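Local coordinates for protein endo-polygalacturonase (Pectobacterium carotovorum subsp. carotovorum, PDB 1BHE) that hydrolyses the alpha-1,4-galacturonosyl links of polygalacturonic acid and takes part in maceration and soft-rotting of plant tissue, at residues F102-P116 with L153-V167. Numbering follows the deposited sequence.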
loop_
_atom_site.group_PDB
_atom_site.type_symbol
_atom_site.label_atom_id
_atom_site.label_comp_id
_atom_site.label_asym_id
_atom_site.label_seq_id
_atom_site.Cartn_x
_atom_site.Cartn_y
_atom_site.Cartn_z
ATOM N N PHE A 102 2.441 12.549 -5.273
ATOM C CA PHE A 102 3.257 12.771 -6.469
ATOM C C PHE A 102 2.412 12.598 -7.722
ATOM O O PHE A 102 2.415 13.448 -8.619
ATOM C CB PHE A 102 4.462 11.838 -6.472
ATOM C CG PHE A 102 5.497 12.093 -7.527
ATOM C CD1 PHE A 102 5.625 13.318 -8.156
ATOM C CD2 PHE A 102 6.376 11.070 -7.869
ATOM C CE1 PHE A 102 6.592 13.528 -9.125
ATOM C CE2 PHE A 102 7.350 11.276 -8.831
ATOM C CZ PHE A 102 7.449 12.501 -9.456
ATOM N N ILE A 103 1.688 11.488 -7.814
ATOM C CA ILE A 103 0.811 11.217 -8.949
ATOM C C ILE A 103 -0.606 10.974 -8.415
ATOM O O ILE A 103 -0.768 10.089 -7.569
ATOM C CB ILE A 103 1.252 10.018 -9.788
ATOM C CG1 ILE A 103 2.666 10.223 -10.373
ATOM C CG2 ILE A 103 0.267 9.751 -10.927
ATOM C CD1 ILE A 103 3.239 8.904 -10.879
ATOM N N THR A 104 -1.560 11.785 -8.850
ATOM C CA THR A 104 -2.936 11.637 -8.369
ATOM C C THR A 104 -3.900 11.379 -9.523
ATOM O O THR A 104 -3.878 12.062 -10.543
ATOM C CB THR A 104 -3.398 12.898 -7.610
ATOM O OG1 THR A 104 -2.446 13.267 -6.605
ATOM C CG2 THR A 104 -4.736 12.645 -6.916
ATOM N N ALA A 105 -4.761 10.375 -9.370
ATOM C CA ALA A 105 -5.754 10.006 -10.366
ATOM C C ALA A 105 -7.133 10.108 -9.703
ATOM O O ALA A 105 -7.432 9.321 -8.805
ATOM C CB ALA A 105 -5.497 8.579 -10.846
ATOM N N VAL A 106 -7.904 11.114 -10.066
ATOM C CA VAL A 106 -9.217 11.360 -9.479
ATOM C C VAL A 106 -10.334 11.065 -10.464
ATOM O O VAL A 106 -10.322 11.576 -11.585
ATOM C CB VAL A 106 -9.345 12.845 -9.050
ATOM C CG1 VAL A 106 -10.761 13.139 -8.561
ATOM C CG2 VAL A 106 -8.331 13.176 -7.969
ATOM N N SER A 107 -11.301 10.240 -10.068
ATOM C CA SER A 107 -12.416 9.902 -10.944
ATOM C C SER A 107 -11.967 9.472 -12.331
ATOM O O SER A 107 -12.481 9.953 -13.342
ATOM C CB SER A 107 -13.386 11.102 -11.010
ATOM O OG SER A 107 -13.847 11.352 -9.683
ATOM N N THR A 108 -11.039 8.515 -12.394
ATOM C CA THR A 108 -10.539 8.011 -13.663
ATOM C C THR A 108 -11.125 6.634 -13.966
ATOM O O THR A 108 -11.520 5.885 -13.074
ATOM C CB THR A 108 -9.000 7.881 -13.687
ATOM O OG1 THR A 108 -8.589 6.914 -12.702
ATOM C CG2 THR A 108 -8.348 9.216 -13.347
ATOM N N THR A 109 -11.168 6.320 -15.254
ATOM C CA THR A 109 -11.643 5.025 -15.730
ATOM C C THR A 109 -10.596 4.515 -16.720
ATOM O O THR A 109 -10.204 5.251 -17.631
ATOM C CB THR A 109 -13.021 5.094 -16.399
ATOM O OG1 THR A 109 -14.004 5.565 -15.467
ATOM C CG2 THR A 109 -13.445 3.733 -16.934
ATOM N N ASN A 110 -10.072 3.312 -16.535
ATOM C CA ASN A 110 -9.066 2.755 -17.432
ATOM C C ASN A 110 -7.777 3.566 -17.479
ATOM O O ASN A 110 -7.174 3.711 -18.557
ATOM C CB ASN A 110 -9.639 2.584 -18.852
ATOM C CG ASN A 110 -10.843 1.660 -18.886
ATOM O OD1 ASN A 110 -10.912 0.681 -18.144
ATOM N ND2 ASN A 110 -11.801 1.965 -19.758
ATOM N N SER A 111 -7.327 4.111 -16.351
ATOM C CA SER A 111 -6.072 4.855 -16.311
ATOM C C SER A 111 -4.997 3.927 -15.743
ATOM O O SER A 111 -5.334 2.939 -15.067
ATOM C CB SER A 111 -6.167 6.131 -15.475
ATOM O OG SER A 111 -6.993 7.094 -16.119
ATOM N N GLY A 112 -3.719 4.264 -15.964
ATOM C CA GLY A 112 -2.700 3.339 -15.465
ATOM C C GLY A 112 -1.288 3.890 -15.471
ATOM O O GLY A 112 -1.016 4.953 -16.013
ATOM N N ILE A 113 -0.391 3.185 -14.796
ATOM C CA ILE A 113 1.028 3.539 -14.670
ATOM C C ILE A 113 1.837 2.289 -15.015
ATOM O O ILE A 113 1.586 1.215 -14.462
ATOM C CB ILE A 113 1.349 4.010 -13.248
ATOM C CG1 ILE A 113 0.709 5.381 -12.957
ATOM C CG2 ILE A 113 2.854 4.077 -12.994
ATOM C CD1 ILE A 113 0.679 5.719 -11.479
ATOM N N TYR A 114 2.719 2.401 -15.999
ATOM C CA TYR A 114 3.462 1.271 -16.548
ATOM C C TYR A 114 4.970 1.509 -16.532
ATOM O O TYR A 114 5.396 2.647 -16.757
ATOM C CB TYR A 114 3.027 1.033 -18.017
ATOM C CG TYR A 114 1.554 0.704 -18.168
ATOM C CD1 TYR A 114 0.588 1.705 -18.173
ATOM C CD2 TYR A 114 1.120 -0.609 -18.244
ATOM C CE1 TYR A 114 -0.762 1.401 -18.226
ATOM C CE2 TYR A 114 -0.227 -0.927 -18.323
ATOM C CZ TYR A 114 -1.161 0.087 -18.303
ATOM O OH TYR A 114 -2.500 -0.225 -18.384
ATOM N N GLY A 115 5.759 0.470 -16.295
ATOM C CA GLY A 115 7.218 0.555 -16.335
ATOM C C GLY A 115 7.769 -0.097 -17.605
ATOM O O GLY A 115 7.178 0.040 -18.668
ATOM N N PRO A 116 8.968 -0.672 -17.517
ATOM C CA PRO A 116 9.653 -0.966 -16.288
ATOM C C PRO A 116 10.641 0.032 -15.726
ATOM O O PRO A 116 11.544 -0.356 -14.973
ATOM C CB PRO A 116 10.390 -2.280 -16.620
ATOM C CG PRO A 116 10.783 -2.089 -18.045
ATOM C CD PRO A 116 9.661 -1.311 -18.677
ATOM N N LEU A 153 3.188 8.532 -2.884
ATOM C CA LEU A 153 3.662 8.423 -4.260
ATOM C C LEU A 153 2.508 8.406 -5.260
ATOM O O LEU A 153 2.466 9.179 -6.213
ATOM C CB LEU A 153 4.483 7.165 -4.488
ATOM C CG LEU A 153 5.986 7.135 -4.320
ATOM C CD1 LEU A 153 6.531 5.888 -5.027
ATOM C CD2 LEU A 153 6.713 8.374 -4.818
ATOM N N ILE A 154 1.577 7.472 -5.066
ATOM C CA ILE A 154 0.456 7.323 -6.002
ATOM C C ILE A 154 -0.842 7.337 -5.198
ATOM O O ILE A 154 -0.992 6.497 -4.316
ATOM C CB ILE A 154 0.572 6.021 -6.809
ATOM C CG1 ILE A 154 1.733 6.077 -7.820
ATOM C CG2 ILE A 154 -0.712 5.680 -7.558
ATOM C CD1 ILE A 154 2.146 4.693 -8.297
ATOM N N GLN A 155 -1.727 8.267 -5.501
ATOM C CA GLN A 155 -3.014 8.381 -4.812
ATOM C C GLN A 155 -4.136 8.272 -5.837
ATOM O O GLN A 155 -4.212 9.062 -6.776
ATOM C CB GLN A 155 -3.077 9.729 -4.087
ATOM C CG GLN A 155 -4.422 10.028 -3.446
ATOM C CD GLN A 155 -4.656 9.277 -2.152
ATOM O OE1 GLN A 155 -3.772 9.104 -1.317
ATOM N NE2 GLN A 155 -5.896 8.814 -1.975
ATOM N N ILE A 156 -4.977 7.259 -5.710
ATOM C CA ILE A 156 -6.059 7.008 -6.655
ATOM C C ILE A 156 -7.412 7.093 -5.953
ATOM O O ILE A 156 -7.651 6.356 -4.999
ATOM C CB ILE A 156 -5.903 5.630 -7.317
ATOM C CG1 ILE A 156 -4.507 5.446 -7.933
ATOM C CG2 ILE A 156 -6.977 5.432 -8.381
ATOM C CD1 ILE A 156 -4.046 3.999 -7.945
ATOM N N ASN A 157 -8.275 8.007 -6.392
ATOM C CA ASN A 157 -9.559 8.231 -5.738
ATOM C C ASN A 157 -10.749 8.055 -6.668
ATOM O O ASN A 157 -10.690 8.461 -7.828
ATOM C CB ASN A 157 -9.635 9.682 -5.222
ATOM C CG ASN A 157 -8.539 10.088 -4.271
ATOM O OD1 ASN A 157 -7.990 9.272 -3.544
ATOM N ND2 ASN A 157 -8.176 11.359 -4.243
ATOM N N LYS A 158 -11.839 7.479 -6.178
ATOM C CA LYS A 158 -13.063 7.269 -6.930
ATOM C C LYS A 158 -12.871 6.818 -8.365
ATOM O O LYS A 158 -13.557 7.292 -9.278
ATOM C CB LYS A 158 -13.855 8.600 -6.898
ATOM C CG LYS A 158 -14.218 8.924 -5.439
ATOM C CD LYS A 158 -15.046 10.198 -5.376
ATOM C CE LYS A 158 -16.514 9.877 -5.592
ATOM N NZ LYS A 158 -17.003 8.831 -4.660
ATOM N N SER A 159 -11.986 5.848 -8.582
ATOM C CA SER A 159 -11.655 5.426 -9.940
ATOM C C SER A 159 -12.099 3.999 -10.208
ATOM O O SER A 159 -12.390 3.212 -9.305
ATOM C CB SER A 159 -10.146 5.602 -10.147
ATOM O OG SER A 159 -9.803 6.983 -10.179
ATOM N N LYS A 160 -12.163 3.676 -11.484
ATOM C CA LYS A 160 -12.574 2.396 -12.008
ATOM C C LYS A 160 -11.496 1.757 -12.875
ATOM O O LYS A 160 -10.980 2.406 -13.781
ATOM C CB LYS A 160 -13.808 2.610 -12.905
ATOM C CG LYS A 160 -14.605 1.342 -13.182
ATOM C CD LYS A 160 -15.988 1.426 -12.538
ATOM C CE LYS A 160 -16.871 2.458 -13.226
ATOM N NZ LYS A 160 -18.304 2.330 -12.825
ATOM N N ASN A 161 -11.226 0.483 -12.621
ATOM C CA ASN A 161 -10.271 -0.282 -13.414
ATOM C C ASN A 161 -8.961 0.430 -13.713
ATOM O O ASN A 161 -8.568 0.717 -14.846
ATOM C CB ASN A 161 -10.986 -0.792 -14.675
ATOM C CG ASN A 161 -12.080 -1.792 -14.343
ATOM O OD1 ASN A 161 -12.086 -2.458 -13.296
ATOM N ND2 ASN A 161 -13.054 -1.932 -15.241
ATOM N N PHE A 162 -8.211 0.704 -12.643
ATOM C CA PHE A 162 -6.902 1.338 -12.694
ATOM C C PHE A 162 -5.849 0.230 -12.767
ATOM O O PHE A 162 -6.027 -0.803 -12.113
ATOM C CB PHE A 162 -6.652 2.194 -11.443
ATOM C CG PHE A 162 -5.407 3.041 -11.533
ATOM C CD1 PHE A 162 -4.167 2.536 -11.185
ATOM C CD2 PHE A 162 -5.484 4.340 -11.996
ATOM C CE1 PHE A 162 -3.026 3.318 -11.296
ATOM C CE2 PHE A 162 -4.351 5.123 -12.120
ATOM C CZ PHE A 162 -3.117 4.616 -11.768
ATOM N N THR A 163 -4.780 0.427 -13.522
ATOM C CA THR A 163 -3.742 -0.586 -13.675
ATOM C C THR A 163 -2.371 -0.061 -13.248
ATOM O O THR A 163 -1.999 1.045 -13.621
ATOM C CB THR A 163 -3.628 -1.031 -15.156
ATOM O OG1 THR A 163 -4.854 -1.653 -15.553
ATOM C CG2 THR A 163 -2.478 -2.020 -15.344
ATOM N N LEU A 164 -1.630 -0.855 -12.499
ATOM C CA LEU A 164 -0.265 -0.569 -12.078
ATOM C C LEU A 164 0.567 -1.778 -12.546
ATOM O O LEU A 164 0.372 -2.855 -11.975
ATOM C CB LEU A 164 -0.162 -0.489 -10.566
ATOM C CG LEU A 164 0.667 0.549 -9.840
ATOM C CD1 LEU A 164 1.198 0.008 -8.513
ATOM C CD2 LEU A 164 1.781 1.173 -10.659
ATOM N N TYR A 165 1.402 -1.616 -13.567
ATOM C CA TYR A 165 2.073 -2.789 -14.119
ATOM C C TYR A 165 3.555 -2.676 -14.422
ATOM O O TYR A 165 3.981 -1.691 -15.023
ATOM C CB TYR A 165 1.367 -3.079 -15.465
ATOM C CG TYR A 165 1.942 -4.235 -16.255
ATOM C CD1 TYR A 165 1.936 -5.530 -15.768
ATOM C CD2 TYR A 165 2.482 -4.005 -17.520
ATOM C CE1 TYR A 165 2.457 -6.579 -16.513
ATOM C CE2 TYR A 165 2.996 -5.046 -18.274
ATOM C CZ TYR A 165 2.986 -6.326 -17.761
ATOM O OH TYR A 165 3.505 -7.364 -18.515
ATOM N N ASN A 166 4.286 -3.750 -14.106
ATOM C CA ASN A 166 5.690 -3.856 -14.517
ATOM C C ASN A 166 6.456 -2.590 -14.202
ATOM O O ASN A 166 7.044 -2.005 -15.103
ATOM C CB ASN A 166 5.651 -4.144 -16.025
ATOM C CG ASN A 166 6.976 -4.498 -16.666
ATOM O OD1 ASN A 166 7.866 -5.034 -16.011
ATOM N ND2 ASN A 166 7.112 -4.175 -17.952
ATOM N N VAL A 167 6.473 -2.142 -12.953
ATOM C CA VAL A 167 7.132 -0.891 -12.585
ATOM C C VAL A 167 7.732 -0.931 -11.196
ATOM O O VAL A 167 7.284 -1.699 -10.340
ATOM C CB VAL A 167 6.050 0.216 -12.713
ATOM C CG1 VAL A 167 4.911 -0.031 -11.723
ATOM C CG2 VAL A 167 6.622 1.607 -12.530
HETATM O O HOH W 1 -8.673 4.171 -13.688
HETATM O O HOH W 2 -8.422 -0.855 -17.929
HETATM O O HOH W 3 -13.326 -0.435 -17.625
HETATM O O HOH W 4 -6.427 0.478 -16.676
HETATM O O HOH W 5 5.078 -2.030 -18.878
#
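Ile-113 CG1 is anti to its carbonyl carbon (chi1 -70°), and the chain is extended beyond it (chi2 165°). This carries CD1 to Ile-154 CD1, tip to tip at 3.7 Å, and to the edge of the Phe-162 ring, 4.0 Å from its CZ. Phe-162 CG is anti to its backbone N (chi1 -171°), which sets the ring against Ser-111 and Gly-112. One ring face takes Gly-112 CA in a CH-pi contact and Ser-111 O, both toward the rim; Ile-156 CD1 lies over the rim of the opposite face. Ala-105 CB approaches Phe-162 CE2 obliquely at 3.9 Å.

Strand 103-106 runs parallel to 154-157, and 112-114 to 162-165, with Ile-103 beside Ile-154 and Ile-113 beside Leu-164. Backbone hydrogen bonds join each pair, such as Gln-155 N to Ile-103 O (2.9 Å) and Tyr-165 N to Ile-113 O. At the turn, Ser-159 OG accepts from Thr-108 N (3.0 Å) and donates to Asn-157 O (2.9 Å). Asn-157 O also accepts from Ser-107 N, on the other side of its plane. On the face carrying Thr-163 and Tyr-165, the Tyr-114 ring lies obliquely against Thr-163 CG2, and its CD2 is 3.7 Å from Tyr-165 CB.

These are successive coils of the right-handed parallel beta-helix of family 28. Strands 51-58 and 64-67 flank the first segment, strands 177-180 and 183-193 the second.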